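Local coordinates for protein sensor histidine kinase PdtaS (Mycobacterium tuberculosis, PDB 2YKF) that probably senses c-di-GMP under nutrient deprivation and autophosphorylates on a histidine to start two-component signalling, here represented by its GAF and PAS-like sensor region, at residues S193-P197 against N198-A202; T210-G214 against V215-D219; A137-S141 against G142-T146. All blocks are in the same frame, centred on the assembly; numbering follows the deposited sequence. Where two conformers were deposited one is given.

Contact 1: S193-P197 against N198-A202; sequences SYASP and NALSA
Leu200 folds back over the residues that lead into helix 197-205: its CD1 lies 3.7 Å from both Ala195 O and Ser196 O, and 4.3 Å from Ala195 CB. Its backbone follows the same course, Leu200 N donating to Ser196 O at 3.0 Å, so the helical bonding pattern reaches back to the residue just before the helix. Pro197 occupies the first turn, where the lack of an N-H costs no helical bond, and its carbonyl takes up the next step: Ser201 N donates to Pro197 O over 2.8 Å, with an N-H...O angle of 164°. Ser196 is the N-cap. Its OG stands between its own backbone N and carbonyl carbon (chi1 67°), from where it accepts a long capping bond from Ala199 N, 3.3 Å away. The same OG is hydrogen-bonded to Phe183 N, which ties the cap to strand 183-186, next in from the edge strand 192-195. Asn198 comes within 4.1 Å of Ser196 OG through its CB, and its amide is held at both ends: ND2 bonds to Gly180 O, while OD1 accepts from Arg60 of the second subunit, an arginine that also bonds Ser201 OG. The junction therefore divides by chemistry. The Ala199 and Leu200 side chains meet Ala195 of strand 192-195, the serine hydroxyl serves both a first-turn N-H and the sheet, and the amide of Asn198 and hydroxyl of Ser201 give the start of the helix a polar face that engages the partner subunit.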
ATOM      1  N   SER A 193       4.294  18.282 -13.274  1.00 31.69           N
ATOM      2  CA  SER A 193       5.080  17.737 -14.331  1.00 31.58           C
ATOM      3  C   SER A 193       4.735  16.291 -14.585  1.00 32.57           C
ATOM      4  O   SER A 193       4.933  15.796 -15.713  1.00 31.87           O
ATOM      5  CB  SER A 193       6.563  17.939 -14.030  1.00 32.76           C
ATOM      6  OG  SER A 193       7.040  16.951 -13.116  1.00 38.16           O
ATOM      7  N   TYR A 194       4.136  15.604 -13.579  1.00 30.29           N
ATOM      8  CA  TYR A 194       3.639  14.214 -13.807  1.00 30.58           C
ATOM      9  C   TYR A 194       2.571  13.935 -12.788  1.00 29.71           C
ATOM     10  O   TYR A 194       2.747  14.318 -11.605  1.00 26.73           O
ATOM     11  CB  TYR A 194       4.768  13.140 -13.653  1.00 32.09           C
ATOM     12  CG  TYR A 194       4.205  11.737 -13.766  1.00 30.73           C
ATOM     13  CD1 TYR A 194       3.870  11.213 -15.024  1.00 33.87           C
ATOM     14  CD2 TYR A 194       3.869  10.997 -12.615  1.00 32.68           C
ATOM     15  CE1 TYR A 194       3.309   9.953 -15.160  1.00 35.34           C
ATOM     16  CE2 TYR A 194       3.310   9.748 -12.722  1.00 32.56           C
ATOM     17  CZ  TYR A 194       3.029   9.230 -13.985  1.00 36.16           C
ATOM     18  OH  TYR A 194       2.451   8.020 -14.093  1.00 34.73           O
ATOM     19  N   ALA A 195       1.480  13.307 -13.252  1.00 29.78           N
ATOM     20  CA  ALA A 195       0.389  12.802 -12.370  1.00 29.82           C
ATOM     21  C   ALA A 195       0.037  11.370 -12.779  1.00 29.55           C
ATOM     22  O   ALA A 195      -0.214  11.075 -13.978  1.00 28.32           O
ATOM     23  CB  ALA A 195      -0.866  13.726 -12.468  1.00 30.74           C
ATOM     24  N   SER A 196       0.077  10.452 -11.813  1.00 29.01           N
ATOM     25  CA  SER A 196      -0.160   9.047 -12.125  1.00 27.88           C
ATOM     26  C   SER A 196      -1.643   8.846 -12.504  1.00 26.39           C
ATOM     27  O   SER A 196      -2.506   9.757 -12.282  1.00 27.02           O
ATOM     28  CB  SER A 196       0.254   8.185 -10.919  1.00 28.63           C
ATOM     29  OG  SER A 196      -0.633   8.453  -9.837  1.00 27.34           O
ATOM     30  N   PRO A 197      -1.972   7.688 -13.119  1.00 24.89           N
ATOM     31  CA  PRO A 197      -3.377   7.453 -13.416  1.00 24.65           C
ATOM     32  C   PRO A 197      -4.271   7.565 -12.157  1.00 23.77           C
ATOM     33  O   PRO A 197      -5.386   8.156 -12.200  1.00 25.81           O
ATOM     34  CB  PRO A 197      -3.342   6.001 -13.965  1.00 24.10           C
ATOM     35  CG  PRO A 197      -2.073   6.010 -14.792  1.00 25.03           C
ATOM     36  CD  PRO A 197      -1.117   6.694 -13.796  1.00 26.00           C
ATOM     37  N   ASN A 198      -3.808   7.008 -11.040  1.00 25.17           N
ATOM     38  CA  ASN A 198      -4.577   7.069  -9.772  1.00 24.59           C
ATOM     39  C   ASN A 198      -4.785   8.452  -9.255  1.00 25.97           C
ATOM     40  O   ASN A 198      -5.859   8.787  -8.681  1.00 23.93           O
ATOM     41  CB  ASN A 198      -3.906   6.181  -8.689  1.00 24.52           C
ATOM     42  CG  ASN A 198      -4.400   4.760  -8.777  1.00 29.65           C
ATOM     43  OD1 ASN A 198      -5.330   4.478  -9.558  1.00 28.15           O
ATOM     44  ND2 ASN A 198      -3.771   3.851  -8.042  1.00 32.18           N
ATOM     45  N   ALA A 199      -3.783   9.301  -9.463  1.00 25.65           N
ATOM     46  CA  ALA A 199      -3.936  10.655  -9.001  1.00 24.53           C
ATOM     47  C   ALA A 199      -5.001  11.351  -9.860  1.00 26.45           C
ATOM     48  O   ALA A 199      -5.881  12.088  -9.342  1.00 26.59           O
ATOM     49  CB  ALA A 199      -2.606  11.373  -9.073  1.00 20.89           C
ATOM     50  N   LEU A 200      -4.934  11.128 -11.158  1.00 28.18           N
ATOM     51  CA  LEU A 200      -5.908  11.751 -12.094  1.00 28.55           C
ATOM     52  C   LEU A 200      -7.313  11.217 -11.763  1.00 27.29           C
ATOM     53  O   LEU A 200      -8.311  11.957 -11.835  1.00 27.77           O
ATOM     54  CB  LEU A 200      -5.617  11.349 -13.542  1.00 30.26           C
ATOM     55  CG  LEU A 200      -5.032  12.258 -14.631  1.00 42.06           C
ATOM     56  CD1 LEU A 200      -3.642  11.761 -15.114  1.00 47.02           C
ATOM     57  CD2 LEU A 200      -6.039  12.282 -15.802  1.00 48.78           C
ATOM     58  N   SER A 201      -7.400   9.922 -11.483  1.00 26.27           N
ATOM     59  CA  SER A 201      -8.675   9.310 -11.008  1.00 26.04           C
ATOM     60  C   SER A 201      -9.242  10.054  -9.781  1.00 25.11           C
ATOM     61  O   SER A 201     -10.378  10.506  -9.807  1.00 24.67           O
ATOM     62  CB  SER A 201      -8.481   7.790 -10.718  1.00 25.51           C
ATOM     63  OG  SER A 201      -8.445   7.184 -11.999  1.00 28.30           O
ATOM     64  N   ALA A 202      -8.413  10.253  -8.768  1.00 23.31           N
ATOM     65  CA  ALA A 202      -8.866  10.935  -7.608  1.00 25.51           C
ATOM     66  C   ALA A 202      -9.323  12.354  -7.959  1.00 25.78           C
ATOM     67  O   ALA A 202     -10.387  12.789  -7.517  1.00 24.86           O
ATOM     68  CB  ALA A 202      -7.763  10.948  -6.523  1.00 23.70           C
TER

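Contact 2: T210-G214 against V215-D219; sequences TELEG and VNLID
Val215 folds back over the loop before it. Its N donates to Leu212 O at 3.1 Å, and its CB rests against that same oxygen. The bond is bent, 142° at the hydrogen. Of its two methyls, CG2 does the touching: turned to the backbone-N side of the residue, away from its carbonyl carbon, it reaches Glu211 O at 3.7 Å and Thr210 CG2 at 4.3 Å. Glu211 O is thereby buried under a methyl group and has no polar partner in the model. Deeper in, the leucines meet through single methyls, Leu212 CD1 lying 4.4 Å from Leu217 CD1.

The backbone from Leu212 to Val215 is a type II beta turn, and Gly214 supplies its positive phi (76°) at the third position. This turn reverses the chain just ahead of helix 217-221 in the PAS-like region. Asn216 is the N-cap of that helix: with CG opposite the backbone N (chi1 180°), OD1 accepts from Asp219 N at 3.0 Å, the donor lying in the plane of the Asn216 side-chain carbonyl, on a lone pair. Further out, Gly214 and Val215 make backbone hydrogen bonds with Val192, and Glu213 OE2 accepts from Ala195 N, fixing the turn beside strand 192-195. Tyr203 of helix 197-205 packs on both Leu212 and Leu217.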
ATOM      1  N   THR A 210     -10.597  18.751 -16.274  1.00 48.51           N
ATOM      2  CA  THR A 210      -9.421  19.261 -17.020  1.00 50.47           C
ATOM      3  C   THR A 210      -8.251  18.280 -16.968  1.00 50.46           C
ATOM      4  O   THR A 210      -8.300  17.285 -16.230  1.00 50.73           O
ATOM      5  CB  THR A 210      -9.014  20.625 -16.373  1.00 51.05           C
ATOM      6  OG1 THR A 210      -9.667  21.675 -17.074  1.00 54.71           O
ATOM      7  CG2 THR A 210      -7.482  20.892 -16.343  1.00 52.90           C
ATOM      8  N   GLU A 211      -7.217  18.513 -17.777  1.00 49.22           N
ATOM      9  CA  GLU A 211      -5.948  17.778 -17.592  1.00 49.91           C
ATOM     10  C   GLU A 211      -5.261  18.203 -16.265  1.00 46.88           C
ATOM     11  O   GLU A 211      -5.532  19.255 -15.727  1.00 47.37           O
ATOM     12  CB  GLU A 211      -5.010  18.005 -18.814  1.00 50.20           C
ATOM     13  CG  GLU A 211      -5.474  17.259 -20.080  1.00 56.41           C
ATOM     14  CD  GLU A 211      -4.812  17.765 -21.373  1.00 64.92           C
ATOM     15  OE1 GLU A 211      -3.944  18.688 -21.309  1.00 65.23           O
ATOM     16  OE2 GLU A 211      -5.171  17.228 -22.454  1.00 67.27           O
ATOM     17  N   LEU A 212      -4.365  17.398 -15.737  1.00 45.51           N
ATOM     18  CA  LEU A 212      -3.629  17.865 -14.563  1.00 42.59           C
ATOM     19  C   LEU A 212      -2.236  18.291 -14.942  1.00 41.37           C
ATOM     20  O   LEU A 212      -1.765  19.309 -14.501  1.00 40.52           O
ATOM     21  CB  LEU A 212      -3.558  16.745 -13.531  1.00 42.66           C
ATOM     22  CG  LEU A 212      -3.399  17.054 -12.060  1.00 41.82           C
ATOM     23  CD1 LEU A 212      -4.191  18.302 -11.623  1.00 39.71           C
ATOM     24  CD2 LEU A 212      -3.825  15.752 -11.302  1.00 41.28           C
ATOM     25  N   GLU A 213      -1.566  17.469 -15.735  1.00 40.51           N
ATOM     26  CA  GLU A 213      -0.227  17.778 -16.210  1.00 40.96           C
ATOM     27  C   GLU A 213      -0.142  19.096 -16.969  1.00 40.30           C
ATOM     28  O   GLU A 213      -1.032  19.439 -17.732  1.00 39.48           O
ATOM     29  CB  GLU A 213       0.314  16.633 -17.063  1.00 42.10           C
ATOM     30  CG  GLU A 213       0.838  15.509 -16.184  1.00 44.95           C
ATOM     31  CD  GLU A 213       1.153  14.201 -16.930  1.00 49.42           C
ATOM     32  OE1 GLU A 213       1.429  14.206 -18.175  1.00 49.40           O
ATOM     33  OE2 GLU A 213       1.138  13.169 -16.235  1.00 45.94           O
ATOM     34  N   GLY A 214       0.918  19.841 -16.686  1.00 40.37           N
ATOM     35  CA  GLY A 214       1.098  21.183 -17.207  1.00 41.27           C
ATOM     36  C   GLY A 214       0.251  22.263 -16.550  1.00 41.40           C
ATOM     37  O   GLY A 214       0.245  23.380 -17.000  1.00 42.25           O
ATOM     38  N   VAL A 215      -0.480  21.957 -15.487  1.00 41.11           N
ATOM     39  CA  VAL A 215      -1.342  22.992 -14.873  1.00 40.26           C
ATOM     40  C   VAL A 215      -0.786  23.272 -13.489  1.00 38.95           C
ATOM     41  O   VAL A 215      -0.222  22.394 -12.869  1.00 36.08           O
ATOM     42  CB  VAL A 215      -2.811  22.562 -14.788  1.00 41.12           C
ATOM     43  CG1 VAL A 215      -3.673  23.685 -14.223  1.00 45.01           C
ATOM     44  CG2 VAL A 215      -3.349  22.155 -16.178  1.00 43.98           C
ATOM     45  N   ASN A 216      -0.897  24.525 -13.049  1.00 38.03           N
ATOM     46  CA  ASN A 216      -0.592  24.879 -11.705  1.00 37.06           C
ATOM     47  C   ASN A 216      -1.527  24.090 -10.761  1.00 34.50           C
ATOM     48  O   ASN A 216      -2.734  24.104 -10.932  1.00 33.16           O
ATOM     49  CB  ASN A 216      -0.733  26.406 -11.509  1.00 37.26           C
ATOM     50  CG  ASN A 216      -0.424  26.812 -10.110  1.00 41.37           C
ATOM     51  OD1 ASN A 216      -1.283  26.707  -9.243  1.00 43.25           O
ATOM     52  ND2 ASN A 216       0.849  27.184  -9.845  1.00 43.26           N
ATOM     53  N   LEU A 217      -0.937  23.350  -9.835  1.00 32.70           N
ATOM     54  CA  LEU A 217      -1.704  22.421  -8.972  1.00 33.38           C
ATOM     55  C   LEU A 217      -2.760  23.139  -8.136  1.00 33.07           C
ATOM     56  O   LEU A 217      -3.961  22.793  -8.185  1.00 31.26           O
ATOM     57  CB  LEU A 217      -0.765  21.612  -8.064  1.00 31.63           C
ATOM     58  CG  LEU A 217      -1.575  20.629  -7.183  1.00 34.69           C
ATOM     59  CD1 LEU A 217      -2.114  19.455  -7.957  1.00 32.00           C
ATOM     60  CD2 LEU A 217      -0.726  20.149  -6.105  1.00 38.08           C
ATOM     61  N   ILE A 218      -2.331  24.181  -7.397  1.00 32.50           N
ATOM     62  CA  ILE A 218      -3.303  25.010  -6.661  1.00 33.27           C
ATOM     63  C   ILE A 218      -4.475  25.517  -7.508  1.00 33.07           C
ATOM     64  O   ILE A 218      -5.624  25.410  -7.089  1.00 34.47           O
ATOM     65  CB  ILE A 218      -2.623  26.145  -5.944  1.00 32.78           C
ATOM     66  CG1 ILE A 218      -1.734  25.548  -4.865  1.00 35.01           C
ATOM     67  CG2 ILE A 218      -3.659  27.147  -5.388  1.00 36.76           C
ATOM     68  CD1 ILE A 218      -2.505  24.445  -3.968  1.00 36.90           C
ATOM     69  N   ASP A 219      -4.205  26.014  -8.723  1.00 35.54           N
ATOM     70  CA  ASP A 219      -5.300  26.498  -9.591  1.00 36.38           C
ATOM     71  C   ASP A 219      -6.333  25.430 -10.008  1.00 36.15           C
ATOM     72  O   ASP A 219      -7.507  25.726 -10.161  1.00 35.93           O
ATOM     73  CB  ASP A 219      -4.736  27.189 -10.818  1.00 37.67           C
ATOM     74  CG  ASP A 219      -3.995  28.483 -10.454  1.00 43.00           C
ATOM     75  OD1 ASP A 219      -4.229  29.016  -9.310  1.00 44.51           O
ATOM     76  OD2 ASP A 219      -3.174  28.938 -11.302  1.00 43.49           O
TER

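Contact 3: A137-S141 against G142-T146; sequences ARRRS and GHLET. With SO4 (sulfate ion), chain B.
The N-terminal entrance of helix 143-161 in the GAF domain is shaped by an inverse gamma turn centred on Ser141, in which Gly142 N donates to Arg140 O at 2.9 Å; Gly142 is then the N-cap. Glu145, in the first turn of the helix, reaches back to the gamma turn. Its chain bends at chi2 (78°), laying CG and CD against Arg140 O at 3.5 Å and carrying OE2 to Arg139. There Arg139 NH1 forms a salt bridge with Glu145 OE2 at 2.8 Å. The carboxylate oxygen lies only 3° out of the guanidinium plane, but is itself met on its anti side, and the two planes stand 67° apart. A sulfate, probably from the crystallisation liquor, sits implausibly close to Arg139 NH2, which leaves its exact placement doubtful; NH2 also bonds Thr63 O. As modelled, NH1 also donates to sulfate O1 at 2.6 Å, so that one nitrogen may hold two anionic groups, and Leu144 CD2 would lie 3.7 Å from that same O1. A water bridges the turn to the helix, donating to Ser141 O at 3.1 Å and hydrogen-bonded to Thr146 OG1 at 2.6 Å.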
ATOM      1  N   ALA A 137      13.959  -8.829 -15.552  1.00 65.86           N
ATOM      2  CA  ALA A 137      12.855  -9.221 -14.656  1.00 65.20           C
ATOM      3  C   ALA A 137      12.146  -8.019 -14.013  1.00 65.13           C
ATOM      4  O   ALA A 137      11.193  -8.199 -13.269  1.00 65.31           O
ATOM      5  CB  ALA A 137      13.370 -10.160 -13.560  1.00 65.41           C
ATOM      6  N   ARG A 138      12.638  -6.803 -14.248  1.00 64.46           N
ATOM      7  CA  ARG A 138      12.089  -5.653 -13.529  1.00 64.07           C
ATOM      8  C   ARG A 138      10.954  -4.898 -14.211  1.00 63.60           C
ATOM      9  O   ARG A 138      10.727  -5.014 -15.425  1.00 62.94           O
ATOM     10  CB  ARG A 138      13.167  -4.705 -12.957  1.00 64.19           C
ATOM     11  CG  ARG A 138      14.104  -4.075 -13.915  1.00 65.08           C
ATOM     12  CD  ARG A 138      15.509  -4.173 -13.341  1.00 67.85           C
ATOM     13  NE  ARG A 138      16.105  -2.895 -12.971  1.00 68.28           N
ATOM     14  CZ  ARG A 138      17.361  -2.748 -12.532  1.00 70.93           C
ATOM     15  NH1 ARG A 138      18.173  -3.798 -12.386  1.00 71.76           N
ATOM     16  NH2 ARG A 138      17.821  -1.541 -12.228  1.00 71.62           N
ATOM     17  N   ARG A 139      10.215  -4.163 -13.381  1.00 63.45           N
ATOM     18  CA  ARG A 139       9.159  -3.279 -13.848  1.00 63.19           C
ATOM     19  C   ARG A 139       9.645  -2.440 -15.001  1.00 62.34           C
ATOM     20  O   ARG A 139      10.426  -1.505 -14.785  1.00 63.89           O
ATOM     21  CB  ARG A 139       8.737  -2.363 -12.720  1.00 63.01           C
ATOM     22  CG  ARG A 139       7.559  -2.861 -12.062  1.00 63.08           C
ATOM     23  CD  ARG A 139       6.318  -2.239 -12.612  1.00 58.44           C
ATOM     24  NE  ARG A 139       5.456  -2.228 -11.477  1.00 52.88           N
ATOM     25  CZ  ARG A 139       4.458  -1.406 -11.238  1.00 47.05           C
ATOM     26  NH1 ARG A 139       4.089  -0.438 -12.095  1.00 40.02           N
ATOM     27  NH2 ARG A 139       3.851  -1.575 -10.072  1.00 41.85           N
ATOM     28  N   ARG A 140       9.194  -2.807 -16.205  1.00 60.68           N
ATOM     29  CA  ARG A 140       9.465  -2.096 -17.463  1.00 58.63           C
ATOM     30  C   ARG A 140       9.155  -0.603 -17.338  1.00 54.67           C
ATOM     31  O   ARG A 140       8.113  -0.240 -16.734  1.00 55.72           O
ATOM     32  CB  ARG A 140       8.656  -2.749 -18.583  1.00 59.76           C
ATOM     33  CG  ARG A 140       8.974  -4.253 -18.691  1.00 64.91           C
ATOM     34  CD  ARG A 140       9.224  -4.707 -20.135  1.00 72.51           C
ATOM     35  NE  ARG A 140       8.020  -5.271 -20.761  1.00 78.17           N
ATOM     36  CZ  ARG A 140       7.522  -6.488 -20.503  1.00 81.47           C
ATOM     37  NH1 ARG A 140       8.109  -7.297 -19.615  1.00 82.07           N
ATOM     38  NH2 ARG A 140       6.424  -6.905 -21.135  1.00 81.58           N
ATOM     39  N   SER A 141      10.040   0.252 -17.887  1.00 49.60           N
ATOM     40  CA  SER A 141      10.030   1.687 -17.590  0.50 46.43           C
ATOM     41  C   SER A 141       9.033   2.510 -18.409  1.00 44.24           C
ATOM     42  O   SER A 141       9.462   3.328 -19.270  1.00 42.55           O
ATOM     43  CB  SER A 141      11.433   2.311 -17.758  0.50 46.27           C
ATOM     44  OG  SER A 141      12.480   1.413 -17.445  0.50 45.76           O
ATOM     45  N   GLY A 142       7.751   2.336 -18.122  1.00 38.77           N
ATOM     46  CA  GLY A 142       6.739   3.247 -18.594  1.00 35.13           C
ATOM     47  C   GLY A 142       6.888   4.569 -17.872  1.00 31.43           C
ATOM     48  O   GLY A 142       7.821   4.740 -17.049  1.00 29.97           O
ATOM     49  N   HIS A 143       6.023   5.516 -18.171  1.00 28.70           N
ATOM     50  CA  HIS A 143       6.099   6.806 -17.499  1.00 31.78           C
ATOM     51  C   HIS A 143       5.968   6.764 -15.963  1.00 29.56           C
ATOM     52  O   HIS A 143       6.728   7.472 -15.249  1.00 30.19           O
ATOM     53  CB  HIS A 143       5.119   7.784 -18.092  1.00 33.17           C
ATOM     54  CG  HIS A 143       5.463   8.121 -19.507  1.00 40.98           C
ATOM     55  ND1 HIS A 143       4.555   8.038 -20.541  1.00 46.49           N
ATOM     56  CD2 HIS A 143       6.662   8.405 -20.076  1.00 40.07           C
ATOM     57  CE1 HIS A 143       5.166   8.324 -21.679  1.00 43.48           C
ATOM     58  NE2 HIS A 143       6.441   8.575 -21.417  1.00 46.01           N
ATOM     59  N   LEU A 144       5.044   5.940 -15.463  1.00 28.06           N
ATOM     60  CA  LEU A 144       4.828   5.819 -13.997  1.00 27.23           C
ATOM     61  C   LEU A 144       6.114   5.378 -13.364  1.00 28.80           C
ATOM     62  O   LEU A 144       6.634   6.043 -12.442  1.00 28.85           O
ATOM     63  CB  LEU A 144       3.709   4.807 -13.672  1.00 28.83           C
ATOM     64  CG  LEU A 144       3.439   4.662 -12.149  1.00 28.13           C
ATOM     65  CD1 LEU A 144       1.951   4.307 -11.964  1.00 35.25           C
ATOM     66  CD2 LEU A 144       4.263   3.651 -11.408  1.00 27.37           C
ATOM     67  N   GLU A 145       6.684   4.284 -13.875  1.00 27.05           N
ATOM     68  CA  GLU A 145       7.910   3.769 -13.288  1.00 28.57           C
ATOM     69  C   GLU A 145       9.096   4.754 -13.401  1.00 26.93           C
ATOM     70  O   GLU A 145       9.883   4.929 -12.452  1.00 26.76           O
ATOM     71  CB  GLU A 145       8.268   2.390 -13.919  1.00 29.76           C
ATOM     72  CG  GLU A 145       7.100   1.318 -13.741  1.00 35.23           C
ATOM     73  CD  GLU A 145       5.848   1.449 -14.724  1.00 42.31           C
ATOM     74  OE1 GLU A 145       5.764   2.349 -15.627  1.00 37.62           O
ATOM     75  OE2 GLU A 145       4.934   0.603 -14.568  1.00 42.80           O
ATOM     76  N   THR A 146       9.218   5.428 -14.536  1.00 27.48           N
ATOM     77  CA  THR A 146      10.211   6.523 -14.595  1.00 29.48           C
ATOM     78  C   THR A 146       9.994   7.620 -13.564  1.00 29.96           C
ATOM     79  O   THR A 146      10.966   8.011 -12.824  1.00 30.39           O
ATOM     80  CB  THR A 146      10.277   7.132 -16.014  1.00 29.84           C
ATOM     81  OG1 THR A 146      10.533   6.069 -16.921  1.00 31.03           O
ATOM     82  CG2 THR A 146      11.340   8.091 -16.094  1.00 29.53           C
TER
HETATM   83  S   SO4 B1287       1.768   0.444  -9.290  0.50 43.16           S
HETATM   84  O1  SO4 B1287       2.167   0.711 -10.707  0.50 31.35           O
HETATM   85  O2  SO4 B1287       1.967   1.751  -8.554  0.50 31.52           O
HETATM   86  O3  SO4 B1287       0.384  -0.086  -9.551  0.50 29.05           O
HETATM   87  O4  SO4 B1287       2.520  -0.537  -8.537  0.50 23.59           O
HETATM   88  O   HOH W   1       9.331   6.417 -19.146  1.00 63.06           O

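In the fold
From the N terminus, contact 3 comes first, leading the loop after strand 123-131 into helix 143-161 of the GAF domain. Contact 1 follows in the PAS-like region, where strand 192-195 passes into helix 197-205, and contact 2 then closes the turn ahead of helix 217-221. Each is complete before the next begins, so none nests or crosses. Contacts 1 and 2 touch directly: Ala195 CB packs 3.8 Å from Leu212 CD2. Contacts 1 and 3 join the two domains, with Tyr194 OH packed 3.2 Å from Leu144 CA, and both reach the second subunit. Contacts 2 and 3 remain about 7 Å apart at their nearest atoms.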